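Local coordinates for protein diheme cytochrome c (Shewanella baltica, PDB 3U99) that probably transfers electrons, carrying two covalently attached heme c groups whose irons are each held between two histidines, at residues L30-A33 and D34-R37; H125-A128 and E129-I132; Q110-P113 and K114-S117. All coordinates share one frame; numbering follows the deposited sequence. Where two conformers were deposited one is given.

Contact 1: residues L30-A33 and D34-R37; sequences LLPA and DKWR
Leu31 lies across the indole of Trp36 at the N terminus of helix 33-40, in the pattern of a hydrophobic staple: with Pro32 at the N-cap position, the residue before the cap packs on the fourth helical residue. The apolar evidence is a CH-pi contact, with Leu31 CB 3.7 Å from the centroid of the five-membered ring and 19° off its normal, while Leu31 CD1 reaches over the benzo part, 3.9 Å from Trp36 CZ3. The two side chains cross at about a right angle. Trp36 has CG beside its backbone N (chi1 -78°), which swings the ring back over the residues preceding the helix; there NE1 is hydrogen-bonded to Ala28 O, and the indole also touches a heme c. Cut back to an alanine, Trp36 would probably leave Leu31 without the ring face it packs on and Ala28 O without its indole donor. A second apolar contact sets Pro32 CG 3.9 Å from Lys35 CD.

Backbone hydrogen bonds start the helix. Pro32 O accepts from Trp36 N at 3.1 Å, in the carbonyl plane, and weakly from Lys35 N. Arg37 N bonds to Ala33 O at 2.9 Å, with an N-H...O angle of 162° and the donor nearly in line with the carbonyl.

Contact 2: residues H125-A128 and E129-I132; sequences HNLA and EKGI. With HEC (heme c), chain B.
The ring of His125, a residue whose CB comes within 3.9 Å of Ile132 O, stands on one side of the heme c with NE2 2.0 Å from the iron; His101 supplies the other axial nitrogen. The meso carbon CHA of the heme lies at the imidazole edge, in its plane. His125 CE1 is nearly equidistant from the pyrrole nitrogens NA (3.1 Å) and ND (3.2 Å), so the ring plane runs between them, toward CHA. Phe133 makes an edge-to-face contact with the same imidazole. His125 CG lies beside its own backbone N (chi1 -58°), carrying the ring from the chain to the iron.

From His125 to Ala128 the backbone makes a type I beta turn, then a single short 3-10 turn. Leu127 O is gripped from opposite faces of its carbonyl plane, by Lys130 N and, with an N-H...O angle of 163°, by Ile132 N at 3.1 Å. Nested inside the Ile132-Leu127 bond, Gly131 N reaches Ala128 O at 2.9 Å. Leu127 and Ile132 run side by side, CB to CB 4.0 Å. Two waters stitch the loop: one accepts from Glu129 N and donates to Asn126 O, the other accepts from Leu127 N and donates to Ile132 O at 2.7 Å.

The nested six-to-one and five-to-two bonds, with Gly131 at positive phi (78°), define a Schellman motif, which the Leu127-Ile132 apolar contact accompanies; it ends the short 3-10 turn a few residues after the CXXCH heme-attachment sequence of Cys121, Cys124 and His125.

Contact 3: residues Q110-P113 and K114-S117; sequences QDNP and KVGS
Asn112 uses both its side-chain oxygen and its backbone oxygen to bend the chain round Pro113 and Lys114. The side-chain bond is Lys114 N to Asn112 OD1, 3.0 Å with an N-H...O angle of 152°; joining an asparagine oxygen to the N-H two residues on, across a proline, it makes an Asx-Pro turn. The donor lies well above the plane of the amide carbonyl. CG is anti to the backbone N of Asn112 (chi1 178°), and this directs the amide along the chain toward Lys114.

Among the backbone bonds, Val115 N meets Asn112 O at 3.0 Å and closes a beta turn over the same residues, whose phi and psi values are close to those of type I. Gly116 N also approaches Asn112 O, but its bond is weak because it is strongly bent. The oxygen of Gly116 itself comes back to Gln110, where the turn begins: Gln110 CA directs its hydrogen almost straight at Gly116 O, 3.4 Å away, in a CA-H...O contact.

Water extends the polar network. One molecule donates to Asn112 OD1 at 2.7 Å and accepts from Lys114 NZ at 2.8 Å, so the lysine ammonium is tied to the turn indirectly.

Van der Waals packing sets the Val115 CG2 methyl against the amide, 3.4 Å from Asn112 ND2; the valine also touches a heme c and Pro141.

The other end of the amide donates through ND2 to Pro141 O and Met108 O. With acceptor and donor ends both engaged, the buried amide has its flip state fixed: exchanging OD1 and ND2 would set N-H groups against the Lys114 N-H and oxygen against two carbonyls.

In the fold
From the N terminus the order is contact 1, contact 3, contact 2; they follow in series and none nests in or crosses another. Contact 1 closes the loop between helices 13-19 and 33-40, where Leu30 touches one heme and Trp36 the other, and Ala33 and Arg37 rest against helix 55-67. Contacts 3 and 2 both lie between helix 95-101 and strand 139-140: residues 110-117 form a surface turn, and 125-132 make the bend that starts at the last residue of the second attachment sequence. Contacts 1 and 3 stand on opposite sides of the chain's centre, about 27 Å between centres. Glu129, through Ala25 N, ties contact 2 to the N-terminal part of the chain.

Contact 1: residues L30-A33 and D34-R37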
# COMPACT_ATOMS: atom_id res chain seq x y z
N LEU A 30 -2.85 -1.18 -7.37
CA LEU A 30 -3.27 -2.15 -6.35
C LEU A 30 -4.74 -2.04 -5.96
O LEU A 30 -5.24 -2.95 -5.29
CB LEU A 30 -2.42 -2.05 -5.07
CG LEU A 30 -0.93 -2.42 -5.30
CD1 LEU A 30 -0.15 -2.13 -4.04
CD2 LEU A 30 -0.78 -3.87 -5.69
N LEU A 31 -5.44 -0.95 -6.37
CA LEU A 31 -6.85 -0.84 -6.13
C LEU A 31 -7.54 -0.28 -7.36
O LEU A 31 -6.92 0.49 -8.09
CB LEU A 31 -7.15 0.12 -4.95
CG LEU A 31 -6.78 -0.35 -3.56
CD1 LEU A 31 -6.97 0.77 -2.51
CD2 LEU A 31 -7.57 -1.56 -3.09
N PRO A 32 -8.80 -0.62 -7.56
CA PRO A 32 -9.56 0.05 -8.60
C PRO A 32 -9.98 1.45 -8.18
O PRO A 32 -9.93 1.82 -6.99
CB PRO A 32 -10.77 -0.90 -8.73
CG PRO A 32 -10.97 -1.50 -7.38
CD PRO A 32 -9.56 -1.64 -6.83
N ALA A 33 -10.43 2.23 -9.16
CA ALA A 33 -10.70 3.63 -8.95
C ALA A 33 -11.71 3.90 -7.85
O ALA A 33 -11.49 4.83 -7.07
CB ALA A 33 -11.13 4.27 -10.26
N ASP A 34 -12.79 3.14 -7.76
CA ASP A 34 -13.78 3.49 -6.76
C ASP A 34 -13.24 3.29 -5.35
O ASP A 34 -13.61 4.01 -4.43
CB ASP A 34 -15.04 2.68 -6.92
CG ASP A 34 -14.88 1.19 -6.87
OD1 ASP A 34 -15.83 0.48 -6.47
OD2 ASP A 34 -13.87 0.63 -7.23
N LYS A 35 -12.34 2.30 -5.20
CA LYS A 35 -11.76 2.10 -3.90
C LYS A 35 -10.75 3.19 -3.56
O LYS A 35 -10.65 3.63 -2.40
CB LYS A 35 -11.19 0.68 -3.84
CG LYS A 35 -12.32 -0.30 -3.85
CD LYS A 35 -12.00 -1.76 -3.67
CE LYS A 35 -13.31 -2.55 -3.65
NZ LYS A 35 -13.31 -3.76 -4.48
N TRP A 36 -10.01 3.73 -4.51
CA TRP A 36 -9.17 4.90 -4.24
C TRP A 36 -10.05 6.12 -3.89
O TRP A 36 -9.70 6.86 -2.96
CB TRP A 36 -8.29 5.23 -5.42
CG TRP A 36 -7.09 4.34 -5.57
CD1 TRP A 36 -6.77 3.65 -6.69
CD2 TRP A 36 -6.10 4.07 -4.59
NE1 TRP A 36 -5.61 2.95 -6.48
CE2 TRP A 36 -5.18 3.21 -5.19
CE3 TRP A 36 -5.86 4.47 -3.29
CZ2 TRP A 36 -4.04 2.71 -4.53
CZ3 TRP A 36 -4.75 4.01 -2.64
CH2 TRP A 36 -3.84 3.13 -3.25
N ARG A 37 -11.14 6.33 -4.59
CA ARG A 37 -11.98 7.49 -4.28
C ARG A 37 -12.56 7.39 -2.88
O ARG A 37 -12.73 8.40 -2.21
CB ARG A 37 -13.10 7.57 -5.31
CG ARG A 37 -12.66 8.07 -6.68
CD ARG A 37 -13.86 8.50 -7.53
NE ARG A 37 -14.65 7.34 -7.95
CZ ARG A 37 -14.54 6.65 -9.06
NH1 ARG A 37 -13.64 6.96 -10.01
NH2 ARG A 37 -15.33 5.61 -9.31

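Contact 2: residues H125-A128 and E129-I132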
# COMPACT_ATOMS: atom_id res chain seq x y z
N HIS A 125 8.82 -6.97 0.77
CA HIS A 125 9.01 -6.73 -0.64
C HIS A 125 9.79 -5.44 -0.73
O HIS A 125 9.22 -4.34 -0.74
CB HIS A 125 7.68 -6.60 -1.35
CG HIS A 125 6.72 -7.73 -1.29
ND1 HIS A 125 6.81 -8.81 -2.14
CD2 HIS A 125 5.60 -7.92 -0.57
CE1 HIS A 125 5.79 -9.60 -1.90
NE2 HIS A 125 5.01 -9.11 -0.95
N ASN A 126 11.12 -5.56 -0.70
CA ASN A 126 11.93 -4.34 -0.53
C ASN A 126 11.64 -3.24 -1.59
O ASN A 126 11.76 -2.09 -1.28
CB ASN A 126 13.36 -4.73 -0.19
CG ASN A 126 13.50 -5.40 1.08
OD1 ASN A 126 14.26 -6.37 1.13
ND2 ASN A 126 12.87 -4.92 2.22
N LEU A 127 11.28 -3.66 -2.80
CA LEU A 127 11.01 -2.75 -3.91
C LEU A 127 9.56 -2.60 -4.24
O LEU A 127 9.16 -2.27 -5.37
CB LEU A 127 11.86 -3.20 -5.10
CG LEU A 127 13.39 -3.10 -4.89
CD1 LEU A 127 14.10 -3.48 -6.19
CD2 LEU A 127 13.83 -1.77 -4.35
N ALA A 128 8.72 -2.77 -3.22
CA ALA A 128 7.27 -2.60 -3.35
C ALA A 128 6.90 -1.23 -3.96
O ALA A 128 5.94 -1.15 -4.71
CB ALA A 128 6.55 -2.80 -2.03
N GLU A 129 7.62 -0.18 -3.60
CA GLU A 129 7.26 1.12 -4.09
C GLU A 129 7.48 1.23 -5.60
O GLU A 129 6.84 2.10 -6.19
CB GLU A 129 8.07 2.23 -3.43
CG GLU A 129 7.53 2.70 -2.12
CD GLU A 129 8.01 4.05 -1.66
OE1 GLU A 129 9.11 4.49 -2.04
OE2 GLU A 129 7.35 4.71 -0.86
N LYS A 130 8.31 0.43 -6.20
CA LYS A 130 8.58 0.32 -7.63
C LYS A 130 7.67 -0.74 -8.26
O LYS A 130 7.83 -1.09 -9.44
CB LYS A 130 10.04 -0.14 -7.92
CG LYS A 130 10.78 0.16 -9.16
CD LYS A 130 12.19 -0.39 -9.31
CE LYS A 130 13.14 -0.02 -8.20
NZ LYS A 130 14.38 0.63 -8.64
N GLY A 131 6.69 -1.24 -7.46
CA GLY A 131 5.81 -2.23 -8.01
C GLY A 131 6.36 -3.62 -8.10
O GLY A 131 5.74 -4.46 -8.78
N ILE A 132 7.47 -3.94 -7.42
CA ILE A 132 8.03 -5.26 -7.52
C ILE A 132 7.65 -6.06 -6.27
O ILE A 132 8.10 -5.77 -5.15
CB ILE A 132 9.56 -5.17 -7.68
CG1 ILE A 132 9.94 -4.48 -8.98
CG2 ILE A 132 10.17 -6.54 -7.65
CD1 ILE A 132 11.43 -4.18 -9.13
FE HEC B . 3.27 -9.92 -0.33
CHA HEC B . 3.53 -12.56 -2.44
CHB HEC B . 1.75 -8.12 -2.74
CHC HEC B . 2.76 -7.39 1.96
CHD HEC B . 5.07 -11.63 1.97
NA HEC B . 2.80 -10.24 -2.24
C1A HEC B . 2.96 -11.38 -2.96
C2A HEC B . 2.52 -11.22 -4.32
C3A HEC B . 2.02 -9.97 -4.40
C4A HEC B . 2.18 -9.35 -3.09
CMA HEC B . 1.44 -9.26 -5.62
CAA HEC B . 2.65 -12.24 -5.42
CBA HEC B . 4.11 -12.28 -5.85
CGA HEC B . 4.47 -13.30 -6.93
O1A HEC B . 3.49 -13.73 -7.62
O2A HEC B . 5.61 -13.57 -7.28
NB HEC B . 2.40 -8.10 -0.41
C1B HEC B . 1.79 -7.52 -1.52
C2B HEC B . 1.33 -6.24 -1.14
C3B HEC B . 1.58 -6.08 0.16
C4B HEC B . 2.29 -7.22 0.63
CMB HEC B . 0.66 -5.30 -2.17
CAB HEC B . 1.36 -4.85 1.07
CBB HEC B . -0.14 -4.32 1.00
NC HEC B . 3.79 -9.59 1.60
C1C HEC B . 3.51 -8.51 2.33
C2C HEC B . 4.13 -8.53 3.60
C3C HEC B . 4.82 -9.73 3.58
C4C HEC B . 4.62 -10.36 2.34
CMC HEC B . 4.13 -7.44 4.64
CAC HEC B . 5.76 -10.25 4.65
CBC HEC B . 5.12 -10.57 5.99
ND HEC B . 4.10 -11.75 -0.23
C1D HEC B . 4.81 -12.24 0.82
C2D HEC B . 5.20 -13.60 0.54
C3D HEC B . 4.70 -13.93 -0.67
C4D HEC B . 4.04 -12.70 -1.16
CMD HEC B . 5.98 -14.48 1.48
CAD HEC B . 4.86 -15.27 -1.37
CBD HEC B . 3.77 -16.22 -0.77
CGD HEC B . 4.00 -17.70 -1.09
O1D HEC B . 4.28 -17.67 -2.44
O2D HEC B . 3.12 -18.50 -0.50
O HOH W 1 9.89 -0.08 -1.83
O HOH W 2 10.41 -6.27 -3.80

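Contact 3: residues Q110-P113 and K114-S117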
# COMPACT_ATOMS: atom_id res chain seq x y z
N GLN A 110 1.84 -11.12 12.26
CA GLN A 110 1.28 -10.49 13.43
C GLN A 110 2.10 -10.73 14.68
O GLN A 110 2.17 -9.88 15.56
CB GLN A 110 -0.15 -11.01 13.61
CG GLN A 110 -1.03 -10.57 12.45
CD GLN A 110 -1.12 -11.50 11.26
OE1 GLN A 110 -0.45 -12.47 11.01
NE2 GLN A 110 -2.08 -11.21 10.35
N ASP A 111 2.75 -11.88 14.76
CA ASP A 111 3.58 -12.18 15.94
C ASP A 111 5.07 -11.88 15.77
O ASP A 111 5.88 -12.24 16.59
CB ASP A 111 3.37 -13.66 16.37
CG ASP A 111 1.92 -13.94 16.79
OD1 ASP A 111 1.18 -13.02 17.20
OD2 ASP A 111 1.54 -15.11 16.66
N ASN A 112 5.39 -11.28 14.64
CA ASN A 112 6.75 -10.93 14.28
C ASN A 112 6.96 -9.43 14.51
O ASN A 112 6.42 -8.63 13.79
CB ASN A 112 7.01 -11.28 12.84
CG ASN A 112 8.43 -10.88 12.40
OD1 ASN A 112 9.23 -10.35 13.17
ND2 ASN A 112 8.71 -11.21 11.16
N PRO A 113 7.66 -8.99 15.52
CA PRO A 113 7.77 -7.58 15.85
C PRO A 113 8.44 -6.78 14.74
O PRO A 113 8.30 -5.55 14.68
CB PRO A 113 8.61 -7.54 17.14
CG PRO A 113 8.94 -8.94 17.50
CD PRO A 113 8.33 -9.86 16.50
N LYS A 114 9.17 -7.48 13.88
CA LYS A 114 9.82 -6.71 12.81
C LYS A 114 8.88 -6.48 11.66
O LYS A 114 9.20 -5.79 10.72
CB LYS A 114 11.05 -7.47 12.37
CG LYS A 114 12.06 -7.85 13.47
CD LYS A 114 13.17 -8.66 12.81
CE LYS A 114 14.33 -8.99 13.72
NZ LYS A 114 13.75 -9.85 14.81
N VAL A 115 7.73 -7.00 11.60
CA VAL A 115 6.66 -6.90 10.59
C VAL A 115 5.31 -6.39 11.20
O VAL A 115 4.87 -5.30 10.91
CB VAL A 115 6.46 -8.28 9.89
CG1 VAL A 115 5.31 -8.28 8.95
CG2 VAL A 115 7.76 -8.68 9.18
N GLY A 116 4.63 -7.18 12.02
CA GLY A 116 3.43 -6.82 12.75
C GLY A 116 2.13 -6.84 11.99
O GLY A 116 1.13 -7.20 12.57
N SER A 117 2.15 -6.48 10.72
CA SER A 117 1.00 -6.61 9.87
C SER A 117 1.47 -6.55 8.45
O SER A 117 2.61 -6.24 8.15
CB SER A 117 0.07 -5.47 10.22
OG SER A 117 0.57 -4.28 9.78
O HOH W 3 11.55 -11.41 14.18